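Alpha-Amylase (Thermotoga maritima, PDB 2B5D) belongs to glycoside hydrolase family 57 and joins a domain built on a mainly parallel sheet surrounded by helices to a helical C-terminal region. Local coordinates at residues A[487-491]-A[507-512]; A[444-448]-A[499-503]; A[158-162]-A[456-460]. Numbering follows the deposited sequence.

Contact 1. Residues A[487-491]-A[507-512]; sequences RFLNL and YYEWTD
In the helical C-terminal region of this GH57 protein, 487-491 in the C-terminal half of helix 473-496 packs against 507-512, the end of helix 502-511, as the two arms of a helical hairpin. The short axes run roughly antiparallel, 149° between their directions (signed crossing -149°), and stay 12.1 Å apart at closest, wide enough for an arginine and a tyrosine to fill the gap; the nearest CA atoms, 7.6 Å apart, belong to Arg487 and Tyr508. Arg487 (chi1 m, then t, t) passes its CG over the face of the Tyr508 ring, 4.0 Å from the centroid and 26° off the normal, a CH-pi contact. Farther out, its guanidinium has Thr511 CG2 over one face, 3.7 Å from Arg487 NH1. Asp512 leaves helical geometry (phi/psi -108/72), and its chi1 m side chain closes a buried salt bridge: Arg487 NH1 donates to Asp512 OD2 at 3.0 Å, although the position of OD2 is less certain, with the carboxylate of Glu455 close by. A water accepts from Arg487 NH1, also at 3.0 Å. Phe488 turns away, onto Met452 of helix 443-458 and Met426 and Met430 of helix 418-436. Asn490 (chi1 m) gives a nearly linear hydrogen bond from ND2 to Tyr508 OH, 2.8 Å, and that hydroxyl also bonds to the backbone O of Glu20 of the second subunit. Nearby, Tyr507 stacks on Tyr507 of the second subunit, so the hairpin lies at a subunit interface. Leu491 meets the edge of the Tyr508 ring, its CD2 3.8 Å from Tyr508 CD1.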
loop_
_atom_site.group_PDB
_atom_site.type_symbol
_atom_site.label_atom_id
_atom_site.label_comp_id
_atom_site.label_asym_id
_atom_site.label_seq_id
_atom_site.Cartn_x
_atom_site.Cartn_y
_atom_site.Cartn_z
ATOM N N ARG A 487 -0.561 2.213 -23.030
ATOM C CA ARG A 487 -0.928 3.071 -24.128
ATOM C C ARG A 487 -0.413 2.517 -25.473
ATOM O O ARG A 487 -1.139 2.519 -26.489
ATOM C CB ARG A 487 -0.423 4.497 -23.861
ATOM C CG ARG A 487 -1.127 5.164 -22.698
ATOM C CD ARG A 487 -0.800 6.643 -22.562
ATOM N NE ARG A 487 -1.619 7.248 -21.490
ATOM C CZ ARG A 487 -1.279 8.297 -20.728
ATOM N NH1 ARG A 487 -0.082 8.893 -20.860
ATOM N NH2 ARG A 487 -2.135 8.761 -19.800
ATOM N N PHE A 488 0.825 2.004 -25.478
ATOM C CA PHE A 488 1.400 1.434 -26.691
ATOM C C PHE A 488 0.599 0.214 -27.149
ATOM O O PHE A 488 0.330 0.055 -28.353
ATOM C CB PHE A 488 2.890 1.077 -26.487
ATOM C CG PHE A 488 3.531 0.355 -27.661
ATOM C CD1 PHE A 488 4.411 1.033 -28.523
ATOM C CD2 PHE A 488 3.287 -0.989 -27.880
ATOM C CE1 PHE A 488 5.015 0.385 -29.595
ATOM C CE2 PHE A 488 3.881 -1.656 -28.948
ATOM C CZ PHE A 488 4.754 -0.962 -29.817
ATOM N N LEU A 489 0.240 -0.661 -26.211
ATOM C CA LEU A 489 -0.480 -1.873 -26.577
ATOM C C LEU A 489 -1.903 -1.599 -27.097
ATOM O O LEU A 489 -2.394 -2.295 -27.997
ATOM C CB LEU A 489 -0.558 -2.819 -25.402
ATOM C CG LEU A 489 0.737 -3.316 -24.803
ATOM C CD1 LEU A 489 0.462 -3.934 -23.421
ATOM C CD2 LEU A 489 1.397 -4.337 -25.703
ATOM N N ASN A 490 -2.557 -0.599 -26.515
ATOM C CA ASN A 490 -3.826 -0.129 -27.017
ATOM C C ASN A 490 -3.722 0.288 -28.455
ATOM O O ASN A 490 -4.545 -0.111 -29.265
ATOM C CB ASN A 490 -4.379 1.036 -26.191
ATOM C CG ASN A 490 -4.903 0.590 -24.846
ATOM O OD1 ASN A 490 -5.131 -0.600 -24.610
ATOM N ND2 ASN A 490 -5.050 1.540 -23.937
ATOM N N LEU A 491 -2.729 1.100 -28.789
ATOM C CA LEU A 491 -2.606 1.515 -30.187
ATOM C C LEU A 491 -2.259 0.333 -31.086
ATOM O O LEU A 491 -2.728 0.238 -32.218
ATOM C CB LEU A 491 -1.598 2.632 -30.349
ATOM C CG LEU A 491 -1.844 3.885 -29.550
ATOM C CD1 LEU A 491 -0.492 4.535 -29.249
ATOM C CD2 LEU A 491 -2.758 4.822 -30.286
ATOM N N TYR A 507 -6.206 11.650 -27.659
ATOM C CA TYR A 507 -6.038 11.873 -26.233
ATOM C C TYR A 507 -4.536 11.678 -25.977
ATOM O O TYR A 507 -3.858 12.602 -25.539
ATOM C CB TYR A 507 -6.942 10.960 -25.376
ATOM C CG TYR A 507 -6.460 10.913 -23.952
ATOM C CD1 TYR A 507 -6.346 12.087 -23.216
ATOM C CD2 TYR A 507 -6.071 9.708 -23.353
ATOM C CE1 TYR A 507 -5.833 12.093 -21.923
ATOM C CE2 TYR A 507 -5.560 9.700 -22.054
ATOM C CZ TYR A 507 -5.444 10.895 -21.349
ATOM O OH TYR A 507 -4.971 10.925 -20.063
ATOM N N TYR A 508 -4.030 10.497 -26.319
ATOM C CA TYR A 508 -2.596 10.191 -26.328
ATOM C C TYR A 508 -1.681 11.238 -26.994
ATOM O O TYR A 508 -0.645 11.617 -26.424
ATOM C CB TYR A 508 -2.376 8.845 -27.011
ATOM C CG TYR A 508 -2.952 7.666 -26.272
ATOM C CD1 TYR A 508 -2.878 6.411 -26.826
ATOM C CD2 TYR A 508 -3.585 7.805 -25.027
ATOM C CE1 TYR A 508 -3.363 5.300 -26.188
ATOM C CE2 TYR A 508 -4.113 6.675 -24.347
ATOM C CZ TYR A 508 -4.002 5.420 -24.958
ATOM O OH TYR A 508 -4.479 4.248 -24.372
ATOM N N GLU A 509 -2.057 11.724 -28.184
ATOM C CA GLU A 509 -1.271 12.784 -28.838
ATOM C C GLU A 509 -1.151 14.038 -27.984
ATOM O O GLU A 509 -0.185 14.790 -28.085
ATOM C CB GLU A 509 -1.825 13.143 -30.220
ATOM C CG GLU A 509 -1.529 12.115 -31.276
ATOM C CD GLU A 509 -2.333 12.344 -32.564
ATOM O OE1 GLU A 509 -3.461 12.878 -32.464
ATOM O OE2 GLU A 509 -1.847 11.984 -33.686
ATOM N N TRP A 510 -2.142 14.242 -27.140
ATOM C CA TRP A 510 -2.267 15.467 -26.346
ATOM C C TRP A 510 -1.505 15.354 -25.054
ATOM O O TRP A 510 -0.828 16.282 -24.663
ATOM C CB TRP A 510 -3.762 15.703 -26.029
ATOM C CG TRP A 510 -4.089 16.782 -25.049
ATOM C CD1 TRP A 510 -3.822 18.109 -25.170
ATOM C CD2 TRP A 510 -4.822 16.623 -23.822
ATOM N NE1 TRP A 510 -4.327 18.794 -24.087
ATOM C CE2 TRP A 510 -4.961 17.905 -23.252
ATOM C CE3 TRP A 510 -5.390 15.505 -23.156
ATOM C CZ2 TRP A 510 -5.645 18.124 -22.031
ATOM C CZ3 TRP A 510 -6.044 15.712 -21.946
ATOM C CH2 TRP A 510 -6.163 17.019 -21.391
ATOM N N THR A 511 -1.664 14.223 -24.369
ATOM C CA THR A 511 -1.046 14.078 -23.080
ATOM C C THR A 511 0.456 13.725 -23.199
ATOM O O THR A 511 1.313 14.226 -22.424
ATOM C CB THR A 511 -1.833 13.106 -22.134
ATOM O OG1 THR A 511 -1.240 13.169 -20.833
ATOM C CG2 THR A 511 -1.815 11.680 -22.612
ATOM N N ASP A 512 0.747 12.869 -24.175
ATOM C CA ASP A 512 2.106 12.430 -24.477
ATOM C C ASP A 512 2.522 13.084 -25.783
ATOM O O ASP A 512 2.613 12.416 -26.779
ATOM C CB ASP A 512 2.131 10.914 -24.620
ATOM C CG ASP A 512 1.876 10.197 -23.298
ATOM O OD1 ASP A 512 1.980 10.840 -22.223
ATOM O OD2 ASP A 512 1.610 8.973 -23.336
HETATM O O HOH W 1 0.938 11.145 -19.216
#

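Contact 2. Residues A[444-448]-A[499-503]; sequences LVERV and RIDEE
Ile500 (chi1 m, chi2 t) pushes its side chain against one face of helix 443-458, overlapping Leu444 and Val448 and only grazing Val445, where the loop after helix 473-496 leads into helix 502-511 of the helical C-terminal region. Segment 444-448 is helical throughout; 499-501 is extended or irregular, with Ile500 at phi/psi -56/130, and helix starts at Glu502. The nearest CA atoms, of Val448 and Ile500, are 8.1 Å apart. Ile500 CG2 lies 3.7 Å from Leu444 CD1 and 3.8 Å from Val448 CG2, and Ile500 CD1 reaches Val445 CG2 at 4.4 Å. Leu505, one turn into the new helix, extends this apolar patch over Leu444 and Val448. Asp501 is the N-cap, its OD2 accepting a weak 3.4 Å hydrogen bond from Glu503 N. On the more exposed side Arg447 is salt-bridged to Glu509, and the charge of Glu502 stays beyond salt-bridge distance, with its OE1 4.3 Å from Arg447 NH1.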
loop_
_atom_site.group_PDB
_atom_site.type_symbol
_atom_site.label_atom_id
_atom_site.label_comp_id
_atom_site.label_asym_id
_atom_site.label_seq_id
_atom_site.Cartn_x
_atom_site.Cartn_y
_atom_site.Cartn_z
ATOM N N LEU A 444 -3.382 8.490 -40.896
ATOM C CA LEU A 444 -3.960 8.005 -39.647
ATOM C C LEU A 444 -3.052 6.917 -39.093
ATOM O O LEU A 444 -2.702 6.967 -37.931
ATOM C CB LEU A 444 -5.362 7.440 -39.847
ATOM C CG LEU A 444 -6.454 7.764 -38.808
ATOM C CD1 LEU A 444 -7.402 6.561 -38.641
ATOM C CD2 LEU A 444 -5.951 8.255 -37.429
ATOM N N VAL A 445 -2.686 5.951 -39.937
ATOM C CA VAL A 445 -1.735 4.894 -39.586
ATOM C C VAL A 445 -0.394 5.470 -39.112
ATOM O O VAL A 445 0.250 4.921 -38.214
ATOM C CB VAL A 445 -1.500 3.965 -40.780
ATOM C CG1 VAL A 445 -0.237 3.171 -40.616
ATOM C CG2 VAL A 445 -2.679 3.013 -40.943
ATOM N N GLU A 446 -0.026 6.595 -39.711
ATOM C CA GLU A 446 1.211 7.277 -39.466
ATOM C C GLU A 446 1.176 7.955 -38.104
ATOM O O GLU A 446 2.100 7.785 -37.314
ATOM C CB GLU A 446 1.475 8.306 -40.568
ATOM C CG GLU A 446 2.970 8.590 -40.780
ATOM C CD GLU A 446 3.260 9.997 -41.306
ATOM O OE1 GLU A 446 2.327 10.831 -41.325
ATOM O OE2 GLU A 446 4.427 10.279 -41.667
ATOM N N ARG A 447 0.122 8.730 -37.850
ATOM C CA ARG A 447 -0.170 9.248 -36.514
ATOM C C ARG A 447 -0.146 8.154 -35.416
ATOM O O ARG A 447 0.397 8.363 -34.316
ATOM C CB ARG A 447 -1.473 10.005 -36.533
ATOM C CG ARG A 447 -1.335 11.390 -37.135
ATOM C CD ARG A 447 -2.722 12.068 -37.283
ATOM N NE ARG A 447 -3.374 12.262 -35.987
ATOM C CZ ARG A 447 -4.686 12.200 -35.767
ATOM N NH1 ARG A 447 -5.524 11.927 -36.755
ATOM N NH2 ARG A 447 -5.159 12.396 -34.541
ATOM N N VAL A 448 -0.658 6.975 -35.746
ATOM C CA VAL A 448 -0.724 5.885 -34.786
ATOM C C VAL A 448 0.668 5.328 -34.506
ATOM O O VAL A 448 1.060 5.074 -33.348
ATOM C CB VAL A 448 -1.696 4.784 -35.284
ATOM C CG1 VAL A 448 -1.568 3.471 -34.523
ATOM C CG2 VAL A 448 -3.168 5.311 -35.229
ATOM N N ARG A 499 -9.506 -1.213 -36.207
ATOM C CA ARG A 499 -10.361 -0.370 -35.383
ATOM C C ARG A 499 -9.616 0.772 -34.692
ATOM O O ARG A 499 -9.742 0.985 -33.475
ATOM C CB ARG A 499 -11.184 -1.210 -34.385
ATOM C CG ARG A 499 -10.404 -2.307 -33.698
ATOM C CD ARG A 499 -11.184 -2.982 -32.565
ATOM N NE ARG A 499 -10.253 -3.640 -31.654
ATOM C CZ ARG A 499 -9.652 -3.032 -30.629
ATOM N NH1 ARG A 499 -9.908 -1.743 -30.381
ATOM N NH2 ARG A 499 -8.800 -3.706 -29.847
ATOM N N ILE A 500 -8.855 1.526 -35.479
ATOM C CA ILE A 500 -8.220 2.722 -34.924
ATOM C C ILE A 500 -9.289 3.612 -34.318
ATOM O O ILE A 500 -10.282 3.931 -34.970
ATOM C CB ILE A 500 -7.376 3.512 -35.958
ATOM C CG1 ILE A 500 -6.164 2.693 -36.386
ATOM C CG2 ILE A 500 -6.912 4.864 -35.382
ATOM C CD1 ILE A 500 -5.440 3.312 -37.569
ATOM N N ASP A 501 -9.042 4.029 -33.079
ATOM C CA ASP A 501 -9.975 4.784 -32.272
ATOM C C ASP A 501 -9.441 6.191 -32.193
ATOM O O ASP A 501 -8.543 6.498 -31.425
ATOM C CB ASP A 501 -10.030 4.106 -30.906
ATOM C CG ASP A 501 -10.961 4.781 -29.924
ATOM O OD1 ASP A 501 -11.369 4.047 -28.977
ATOM O OD2 ASP A 501 -11.248 6.004 -30.070
ATOM N N GLU A 502 -10.010 7.067 -32.990
ATOM C CA GLU A 502 -9.400 8.349 -33.210
ATOM C C GLU A 502 -9.398 9.288 -32.046
ATOM O O GLU A 502 -8.531 10.160 -31.963
ATOM C CB GLU A 502 -10.015 9.038 -34.408
ATOM C CG GLU A 502 -9.606 8.408 -35.719
ATOM C CD GLU A 502 -9.967 9.313 -36.875
ATOM O OE1 GLU A 502 -9.584 10.519 -36.807
ATOM O OE2 GLU A 502 -10.639 8.820 -37.825
ATOM N N GLU A 503 -10.384 9.131 -31.169
ATOM C CA GLU A 503 -10.535 10.003 -30.008
ATOM C C GLU A 503 -9.519 9.663 -28.919
ATOM O O GLU A 503 -8.973 10.564 -28.272
ATOM C CB GLU A 503 -11.966 9.912 -29.457
ATOM C CG GLU A 503 -13.011 10.576 -30.347
ATOM C CD GLU A 503 -14.232 11.024 -29.548
ATOM O OE1 GLU A 503 -14.261 12.223 -29.144
ATOM O OE2 GLU A 503 -15.135 10.168 -29.308
#

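Contact 3. Residues A[158-162]-A[456-460]; sequences VVNAQ and LFLAQ
Phe457 lies at the apolar centre, its ring reaching from the C-terminal part of helix 443-458 toward helix 156-174. The helical segment 158-162 offers it Val158 and Ala161, side chains one turn apart: Val158 CG2 sits at the ring edge, 4.0 Å from Phe457 CE2, and Ala161 CB is 3.9 Å from Phe457 CZ. Val158 (chi1 p) also touches Leu456, with Val158 CG2 3.9 Å from Leu456 CD2, and beyond them Ile427 of helix 418-436 packs on both. The closest backbone approach is at Gln162 and Phe457, whose CA atoms are 7.6 Å apart. Gln162 folds back (chi1 m, chi2 m) and points its amide NE2 onto one face of the aromatic ring, 3.2 Å from Phe457 CD2. From there Gln162 NE2 donates to Gln460 OE1 at 2.9 Å, while Gln162 OE1 accepts from the backbone N of Thr145. Gln460 is extended (chi1 m, chi2 t), and its NE2 ends 3.1 Å from Val158 CG2, buried without a polar partner in the model. The interface is apolar with one amide pair at its edge, and through it a helix flanking the curled, mainly parallel sheet, an incomplete (beta/alpha) barrel as in family GH57, meets the helical C-terminal region.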
loop_
_atom_site.group_PDB
_atom_site.type_symbol
_atom_site.label_atom_id
_atom_site.label_comp_id
_atom_site.label_asym_id
_atom_site.label_seq_id
_atom_site.Cartn_x
_atom_site.Cartn_y
_atom_site.Cartn_z
ATOM N N VAL A 158 16.419 0.537 -31.801
ATOM C CA VAL A 158 15.882 1.466 -30.786
ATOM C C VAL A 158 16.987 2.379 -30.248
ATOM O O VAL A 158 16.826 3.614 -30.090
ATOM C CB VAL A 158 14.959 0.720 -29.681
ATOM C CG1 VAL A 158 15.787 0.000 -28.630
ATOM C CG2 VAL A 158 13.918 1.718 -29.055
ATOM N N VAL A 159 18.151 1.791 -30.084
ATOM C CA VAL A 159 19.343 2.574 -29.732
ATOM C C VAL A 159 19.625 3.743 -30.675
ATOM O O VAL A 159 19.768 4.895 -30.229
ATOM C CB VAL A 159 20.556 1.679 -29.585
ATOM C CG1 VAL A 159 21.842 2.526 -29.312
ATOM C CG2 VAL A 159 20.338 0.637 -28.457
ATOM N N ASN A 160 19.694 3.456 -31.990
ATOM C CA ASN A 160 20.090 4.450 -32.990
ATOM C C ASN A 160 18.957 5.483 -33.150
ATOM O O ASN A 160 19.197 6.687 -33.348
ATOM C CB ASN A 160 20.494 3.688 -34.298
ATOM C CG ASN A 160 21.047 4.614 -35.428
ATOM O OD1 ASN A 160 21.487 5.725 -35.185
ATOM N ND2 ASN A 160 20.978 4.139 -36.670
ATOM N N ALA A 161 17.704 5.020 -33.061
ATOM C CA ALA A 161 16.529 5.904 -33.055
ATOM C C ALA A 161 16.496 6.789 -31.830
ATOM O O ALA A 161 16.235 8.032 -31.946
ATOM C CB ALA A 161 15.247 5.073 -33.113
ATOM N N GLN A 162 16.760 6.209 -30.648
ATOM C CA GLN A 162 17.073 7.091 -29.489
ATOM C C GLN A 162 18.039 8.206 -29.811
ATOM O O GLN A 162 17.764 9.380 -29.527
ATOM C CB GLN A 162 17.572 6.310 -28.270
ATOM C CG GLN A 162 16.467 5.654 -27.473
ATOM C CD GLN A 162 15.766 6.605 -26.514
ATOM O OE1 GLN A 162 16.393 7.537 -25.958
ATOM N NE2 GLN A 162 14.442 6.344 -26.264
ATOM N N LEU A 456 6.677 4.078 -26.564
ATOM C CA LEU A 456 7.846 3.195 -26.404
ATOM C C LEU A 456 9.059 3.941 -25.813
ATOM O O LEU A 456 9.747 3.391 -24.990
ATOM C CB LEU A 456 8.264 2.566 -27.756
ATOM C CG LEU A 456 9.646 1.861 -27.806
ATOM C CD1 LEU A 456 9.756 0.684 -26.820
ATOM C CD2 LEU A 456 10.069 1.413 -29.193
ATOM N N PHE A 457 9.326 5.164 -26.281
ATOM C CA PHE A 457 10.470 5.916 -25.863
ATOM C C PHE A 457 10.208 6.355 -24.404
ATOM O O PHE A 457 11.083 6.346 -23.558
ATOM C CB PHE A 457 10.636 7.169 -26.750
ATOM C CG PHE A 457 11.517 6.973 -27.994
ATOM C CD1 PHE A 457 11.747 8.044 -28.853
ATOM C CD2 PHE A 457 12.075 5.735 -28.323
ATOM C CE1 PHE A 457 12.538 7.906 -30.012
ATOM C CE2 PHE A 457 12.885 5.600 -29.474
ATOM C CZ PHE A 457 13.115 6.662 -30.300
ATOM N N LEU A 458 9.002 6.845 -24.174
ATOM C CA LEU A 458 8.559 7.299 -22.858
ATOM C C LEU A 458 8.683 6.161 -21.841
ATOM O O LEU A 458 9.234 6.365 -20.780
ATOM C CB LEU A 458 7.153 7.845 -22.985
ATOM C CG LEU A 458 6.852 9.352 -22.886
ATOM C CD1 LEU A 458 7.968 10.342 -22.861
ATOM C CD2 LEU A 458 5.623 9.824 -23.757
ATOM N N ALA A 459 8.256 4.958 -22.191
ATOM C CA ALA A 459 8.536 3.782 -21.350
ATOM C C ALA A 459 10.012 3.404 -21.110
ATOM O O ALA A 459 10.275 2.535 -20.234
ATOM C CB ALA A 459 7.806 2.541 -21.915
ATOM N N GLN A 460 10.936 3.943 -21.940
ATOM C CA GLN A 460 12.374 3.661 -21.846
ATOM C C GLN A 460 13.128 4.594 -20.901
ATOM O O GLN A 460 14.236 4.252 -20.491
ATOM C CB GLN A 460 13.060 3.722 -23.241
ATOM C CG GLN A 460 12.749 2.536 -24.150
ATOM C CD GLN A 460 13.372 2.663 -25.550
ATOM O OE1 GLN A 460 13.289 3.708 -26.218
ATOM N NE2 GLN A 460 14.052 1.620 -25.964
#

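How the contacts relate
From the N terminus, helix 156-174 of the sheet-containing domain comes first, and contact 3 closes a loop of 293 residues when helix 443-458 returns to it. Contact 2 opens at the start of that same helix, inside this loop, and closes 50 residues later at 499-503, so contacts 2 and 3 cross. Contact 1 opens after contact 3 has closed and spans only 15 residues; its segments alternate with those of contact 2, which it crosses. Contacts 1 and 2 share helix 502-511 and meet through the salt bridge Glu509 OE1 to Arg447 NH2, 2.7 Å. Contact 1 touches contact 3 through Asp512 and Leu458, connecting the hairpin to the place where helix 156-174 is met.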